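Local coordinates for lipopolysaccharide biosynthesis protein wbpB (Thermus thermophilus, PDB 3O9Z), which is an NAD-dependent dehydrogenase of the biosynthesis of 2,3-diacetamido-2,3-dideoxy-D-mannuronic acid, a sugar of bacterial lipopolysaccharide, and binds 2-oxoglutarate beside its cofactor, at residues V106-E111 with V290-R295; G197-V202 with A284-R289. All blocks are in the same frame, centred on the assembly; numbering follows the deposited sequence.

How the contacts relate
From the N terminus the chain first builds the NAD-binding Rossmann fold, and residues 106-111, just past strand 98-101, lead into helix 109-122. The chain then passes through the C-terminal alpha/beta domain, where 197-202 leave helix 186-196 and enter strand 199-207. Helix 281-294 comes last and meets both: its residues 284-289 return to 197-202 in contact 2, and the residues at its C-terminal end, 290-295, return to 106-111 in contact 1. The loop of contact 2 is thus nested within the longer loop of contact 1. One helix thereby ties the Rossmann fold to an outermost strand of the sheet of the C-terminal domain. The two contacts also touch directly, Ile288 CD1 lying 3.6 Å from Val106 O.

Contact 1. Residues V106-E111 with V290-R295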
loop_
_atom_site.group_PDB
_atom_site.type_symbol
_atom_site.label_atom_id
_atom_site.label_comp_id
_atom_site.label_asym_id
_atom_site.label_seq_id
_atom_site.Cartn_x
_atom_site.Cartn_y
_atom_site.Cartn_z
ATOM N N VAL A 106 -7.137 22.451 -6.890
ATOM C CA VAL A 106 -8.047 21.326 -6.924
ATOM C C VAL A 106 -8.214 20.885 -8.375
ATOM O O VAL A 106 -7.637 21.532 -9.271
ATOM C CB VAL A 106 -9.437 21.606 -6.299
ATOM C CG1 VAL A 106 -9.302 22.042 -4.820
ATOM C CG2 VAL A 106 -10.172 22.743 -7.114
ATOM N N LEU A 107 -8.953 19.818 -8.607
ATOM C CA LEU A 107 -9.115 19.254 -9.951
ATOM C C LEU A 107 -10.265 19.888 -10.713
ATOM O O LEU A 107 -10.252 19.939 -11.933
ATOM C CB LEU A 107 -9.266 17.724 -9.941
ATOM C CG LEU A 107 -7.994 16.952 -9.544
ATOM C CD1 LEU A 107 -8.341 15.439 -9.615
ATOM C CD2 LEU A 107 -6.917 17.436 -10.550
ATOM N N TRP A 108 -11.322 20.334 -10.027
ATOM C CA TRP A 108 -12.574 20.712 -10.722
ATOM C C TRP A 108 -13.096 22.089 -10.309
ATOM O O TRP A 108 -13.061 22.455 -9.152
ATOM C CB TRP A 108 -13.659 19.677 -10.415
ATOM C CG TRP A 108 -13.308 18.307 -10.886
ATOM C CD1 TRP A 108 -12.773 17.279 -10.141
ATOM C CD2 TRP A 108 -13.444 17.807 -12.219
ATOM N NE1 TRP A 108 -12.590 16.172 -10.942
ATOM C CE2 TRP A 108 -12.982 16.467 -12.220
ATOM C CE3 TRP A 108 -13.923 18.343 -13.417
ATOM C CZ2 TRP A 108 -13.000 15.673 -13.369
ATOM C CZ3 TRP A 108 -13.899 17.551 -14.572
ATOM C CH2 TRP A 108 -13.459 16.233 -14.534
ATOM N N PRO A 109 -13.712 22.820 -11.259
ATOM C CA PRO A 109 -14.434 24.039 -10.873
ATOM C C PRO A 109 -15.515 23.832 -9.787
ATOM O O PRO A 109 -15.631 24.737 -8.986
ATOM C CB PRO A 109 -15.087 24.506 -12.190
ATOM C CG PRO A 109 -14.106 23.961 -13.265
ATOM C CD PRO A 109 -13.703 22.589 -12.717
ATOM N N GLU A 110 -16.201 22.695 -9.758
ATOM C CA GLU A 110 -17.231 22.461 -8.714
ATOM C C GLU A 110 -16.552 22.451 -7.339
ATOM O O GLU A 110 -17.102 22.942 -6.351
ATOM C CB GLU A 110 -17.927 21.140 -8.971
ATOM C CG GLU A 110 -19.021 20.750 -7.978
ATOM C CD GLU A 110 -19.602 19.394 -8.308
ATOM O OE1 GLU A 110 -20.171 18.742 -7.405
ATOM O OE2 GLU A 110 -19.479 18.982 -9.484
ATOM N N GLU A 111 -15.301 21.974 -7.272
ATOM C CA GLU A 111 -14.563 21.947 -6.012
ATOM C C GLU A 111 -14.174 23.366 -5.590
ATOM O O GLU A 111 -14.268 23.733 -4.414
ATOM C CB GLU A 111 -13.319 21.019 -6.105
ATOM C CG GLU A 111 -13.737 19.573 -6.297
ATOM C CD GLU A 111 -12.581 18.657 -6.653
ATOM O OE1 GLU A 111 -11.630 19.151 -7.284
ATOM O OE2 GLU A 111 -12.623 17.478 -6.228
ATOM N N VAL A 290 -9.929 25.877 -17.348
ATOM C CA VAL A 290 -9.345 25.487 -18.626
ATOM C C VAL A 290 -8.836 24.045 -18.673
ATOM O O VAL A 290 -9.164 23.236 -19.551
ATOM C CB VAL A 290 -8.179 26.421 -18.997
ATOM C CG1 VAL A 290 -7.517 25.960 -20.286
ATOM C CG2 VAL A 290 -8.667 27.857 -19.125
ATOM N N ALA A 291 -8.077 23.695 -17.633
ATOM C CA ALA A 291 -7.572 22.345 -17.573
ATOM C C ALA A 291 -8.670 21.292 -17.492
ATOM O O ALA A 291 -8.607 20.211 -18.119
ATOM C CB ALA A 291 -6.570 22.200 -16.425
ATOM N N ALA A 292 -9.703 21.631 -16.719
ATOM C CA ALA A 292 -10.804 20.665 -16.613
ATOM C C ALA A 292 -11.565 20.453 -17.933
ATOM O O ALA A 292 -11.870 19.307 -18.303
ATOM C CB ALA A 292 -11.773 21.115 -15.502
ATOM N N LEU A 293 -11.775 21.548 -18.671
ATOM C CA LEU A 293 -12.385 21.473 -20.005
ATOM C C LEU A 293 -11.629 20.527 -20.912
ATOM O O LEU A 293 -12.197 19.711 -21.649
ATOM C CB LEU A 293 -12.413 22.853 -20.658
ATOM C CG LEU A 293 -13.397 23.927 -20.220
ATOM C CD1 LEU A 293 -13.124 25.260 -20.910
ATOM C CD2 LEU A 293 -14.805 23.399 -20.548
ATOM N N LEU A 294 -10.301 20.659 -20.850
ATOM C CA LEU A 294 -9.415 19.873 -21.689
ATOM C C LEU A 294 -9.469 18.362 -21.450
ATOM O O LEU A 294 -8.998 17.582 -22.287
ATOM C CB LEU A 294 -7.986 20.404 -21.525
ATOM C CG LEU A 294 -7.669 21.694 -22.283
ATOM C CD1 LEU A 294 -6.296 22.261 -21.870
ATOM C CD2 LEU A 294 -7.713 21.400 -23.807
ATOM N N ARG A 295 -10.001 17.908 -20.310
ATOM C CA ARG A 295 -10.134 16.455 -20.133
ATOM C C ARG A 295 -11.095 15.772 -21.081
ATOM O O ARG A 295 -10.955 14.591 -21.392
ATOM C CB ARG A 295 -10.516 16.080 -18.688
ATOM C CG ARG A 295 -9.516 16.591 -17.689
ATOM C CD ARG A 295 -9.894 16.322 -16.217
ATOM N NE ARG A 295 -8.970 17.106 -15.446
ATOM C CZ ARG A 295 -9.293 17.922 -14.447
ATOM N NH1 ARG A 295 -10.571 17.962 -13.992
ATOM N NH2 ARG A 295 -8.380 18.669 -13.869
#
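Arg295 reaches from the end of one helix to the start of another and clasps the backbone of Leu107 over the face of Trp108. From CB its chain runs extended as far as NE (chi2 176°, chi3 -169°), which carries NE toward Leu107. Arg295 CD passes 3.9 Å from CH2 of Trp108, and NE turns elsewhere, to the carbonyl of Gly178. At the tip Arg295 NH1 and Arg295 NH2 both donate to Leu107 O, at 2.9 and 3.0 Å, with the oxygen in the guanidinium plane; NH2 meets it on a lone pair, NH1 from above the carbonyl plane. NH1 also sits over the centre of the six-membered ring of Trp108, and Arg295 CZ stands 4.4 Å from the centroid of that ring, a cation-pi contact with the guanidinium steeply tilted to it. An alanine at Arg295 would probably leave Leu107 O without these two donors and the indole face without its cation. Ala292 is small enough for the backbones to close in, its CB packing 3.7 Å from Pro109 CD. NH2 also bonds Thr182 OG1 of helix 180-183. Through the Leu107 grip and Pro109 packing on Ala292, helix 109-122 joins helix 281-294, which lies against strand 199-207.

Contact 2. Residues G197-V202 with A284-R289; sequences GRALHV and AAEAIR
A salt-bridge network of Arg198, Glu286 and Arg289 fastens the backbone leading into strand 199-207, an outermost strand of the sheet in the C-terminal alpha/beta domain, to helix 281-294. One helical turn apart, Glu286 and Arg289 pair side-on: Arg289 NH2 donates to Glu286 OE1 at 2.8 Å, while Arg289 NE bonds OE2. A bend at chi3 (75°) brings Arg289 NE to Glu286 OE2. Together the two side chains grip both backbone polar atoms of Ala199. Ala199 N points its hydrogen almost straight at Glu286 OE1 (2.9 Å, 169°), from above the carboxylate plane, and Ala199 O receives Arg289 NH2 at 3.0 Å, in plane on a lone pair. The small Ala199 CB fits close to both charged groups. Arg198 then lies across them, its extended chain carrying the guanidinium flat onto that of Arg289, with centres 3.9 Å apart and planes 7° from parallel. Such stacking of like charges is probably eased by the carboxylate of Glu286, although the Arg198 bridge to it is long and no N-H is aimed at the oxygen. Gly197, with positive phi, avoids pressing a side chain against the preceding carbonyl. Water 1 donates both to Gly197 O and, at 3.0 Å, to Glu286 OE1.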
loop_
_atom_site.group_PDB
_atom_site.type_symbol
_atom_site.label_atom_id
_atom_site.label_comp_id
_atom_site.label_asym_id
_atom_site.label_seq_id
_atom_site.Cartn_x
_atom_site.Cartn_y
_atom_site.Cartn_z
ATOM N N GLY A 197 -5.765 36.888 -18.904
ATOM C CA GLY A 197 -7.187 36.732 -18.610
ATOM C C GLY A 197 -7.912 35.470 -18.998
ATOM O O GLY A 197 -7.309 34.411 -19.148
ATOM N N ARG A 198 -9.228 35.568 -19.149
ATOM C CA ARG A 198 -10.094 34.417 -19.240
ATOM C C ARG A 198 -10.041 33.864 -20.659
ATOM O O ARG A 198 -9.923 34.625 -21.645
ATOM C CB ARG A 198 -11.536 34.852 -18.949
ATOM C CG ARG A 198 -12.566 33.715 -18.896
ATOM C CD ARG A 198 -14.028 34.230 -18.836
ATOM N NE ARG A 198 -14.982 33.124 -18.820
ATOM C CZ ARG A 198 -15.385 32.505 -17.714
ATOM N NH1 ARG A 198 -14.933 32.887 -16.528
ATOM N NH2 ARG A 198 -16.247 31.500 -17.788
ATOM N N ALA A 199 -10.199 32.557 -20.789
ATOM C CA ALA A 199 -10.235 31.929 -22.081
ATOM C C ALA A 199 -11.623 31.981 -22.707
ATOM O O ALA A 199 -12.595 31.365 -22.227
ATOM C CB ALA A 199 -9.728 30.474 -22.005
ATOM N N LEU A 200 -11.707 32.671 -23.835
ATOM C CA LEU A 200 -12.964 32.731 -24.580
ATOM C C LEU A 200 -13.190 31.516 -25.451
ATOM O O LEU A 200 -14.323 31.142 -25.734
ATOM C CB LEU A 200 -12.911 34.002 -25.450
ATOM C CG LEU A 200 -12.520 35.302 -24.741
ATOM C CD1 LEU A 200 -12.575 36.443 -25.762
ATOM C CD2 LEU A 200 -13.483 35.593 -23.589
ATOM N N HIS A 201 -12.114 30.872 -25.889
ATOM C CA HIS A 201 -12.211 29.737 -26.790
ATOM C C HIS A 201 -11.028 28.832 -26.509
ATOM O O HIS A 201 -9.916 29.303 -26.291
ATOM C CB HIS A 201 -12.182 30.220 -28.251
ATOM C CG HIS A 201 -12.116 29.122 -29.268
ATOM N ND1 HIS A 201 -13.145 28.229 -29.479
ATOM C CD2 HIS A 201 -11.181 28.843 -30.208
ATOM C CE1 HIS A 201 -12.828 27.416 -30.471
ATOM N NE2 HIS A 201 -11.642 27.770 -30.932
ATOM N N VAL A 202 -11.283 27.531 -26.445
ATOM C CA VAL A 202 -10.210 26.559 -26.214
ATOM C C VAL A 202 -10.261 25.460 -27.267
ATOM O O VAL A 202 -11.365 25.003 -27.624
ATOM C CB VAL A 202 -10.420 25.847 -24.857
ATOM C CG1 VAL A 202 -9.315 24.792 -24.651
ATOM C CG2 VAL A 202 -10.359 26.856 -23.738
ATOM N N ALA A 284 -6.747 31.111 -8.667
ATOM C CA ALA A 284 -6.455 29.790 -9.255
ATOM C C ALA A 284 -7.542 29.261 -10.179
ATOM O O ALA A 284 -7.372 28.313 -10.989
ATOM C CB ALA A 284 -6.245 28.784 -8.078
ATOM N N ALA A 285 -8.736 29.854 -10.047
ATOM C CA ALA A 285 -9.874 29.211 -10.654
ATOM C C ALA A 285 -9.789 29.117 -12.184
ATOM O O ALA A 285 -10.200 28.133 -12.739
ATOM C CB ALA A 285 -11.197 29.977 -10.294
ATOM N N GLU A 286 -9.339 30.188 -12.843
ATOM C CA GLU A 286 -9.409 30.164 -14.296
ATOM C C GLU A 286 -8.600 29.047 -14.955
ATOM O O GLU A 286 -9.085 28.362 -15.841
ATOM C CB GLU A 286 -8.984 31.510 -14.853
ATOM C CG GLU A 286 -8.917 31.548 -16.400
ATOM C CD GLU A 286 -10.204 31.277 -17.144
ATOM O OE1 GLU A 286 -10.155 31.039 -18.377
ATOM O OE2 GLU A 286 -11.305 31.269 -16.540
ATOM N N ALA A 287 -7.378 28.842 -14.463
ATOM C CA ALA A 287 -6.578 27.769 -15.058
ATOM C C ALA A 287 -7.124 26.388 -14.762
ATOM O O ALA A 287 -7.090 25.520 -15.599
ATOM C CB ALA A 287 -5.144 27.876 -14.547
ATOM N N ILE A 288 -7.752 26.262 -13.584
ATOM C CA ILE A 288 -8.473 25.020 -13.311
ATOM C C ILE A 288 -9.685 24.732 -14.218
ATOM O O ILE A 288 -9.922 23.634 -14.684
ATOM C CB ILE A 288 -8.833 24.967 -11.797
ATOM C CG1 ILE A 288 -7.543 24.707 -10.987
ATOM C CG2 ILE A 288 -9.833 23.861 -11.505
ATOM C CD1 ILE A 288 -7.671 25.115 -9.558
ATOM N N ARG A 289 -10.376 25.824 -14.567
ATOM C CA ARG A 289 -11.496 25.701 -15.491
ATOM C C ARG A 289 -11.027 25.269 -16.886
ATOM O O ARG A 289 -11.580 24.367 -17.487
ATOM C CB ARG A 289 -12.252 27.031 -15.545
ATOM C CG ARG A 289 -13.429 26.960 -16.480
ATOM C CD ARG A 289 -14.050 28.359 -16.652
ATOM N NE ARG A 289 -13.253 29.254 -17.513
ATOM C CZ ARG A 289 -13.420 29.351 -18.824
ATOM N NH1 ARG A 289 -14.309 28.591 -19.454
ATOM N NH2 ARG A 289 -12.612 30.162 -19.495
HETATM O O HOH W 1 -7.340 31.500 -19.291
HETATM O O HOH W 2 -14.591 29.316 -22.320
#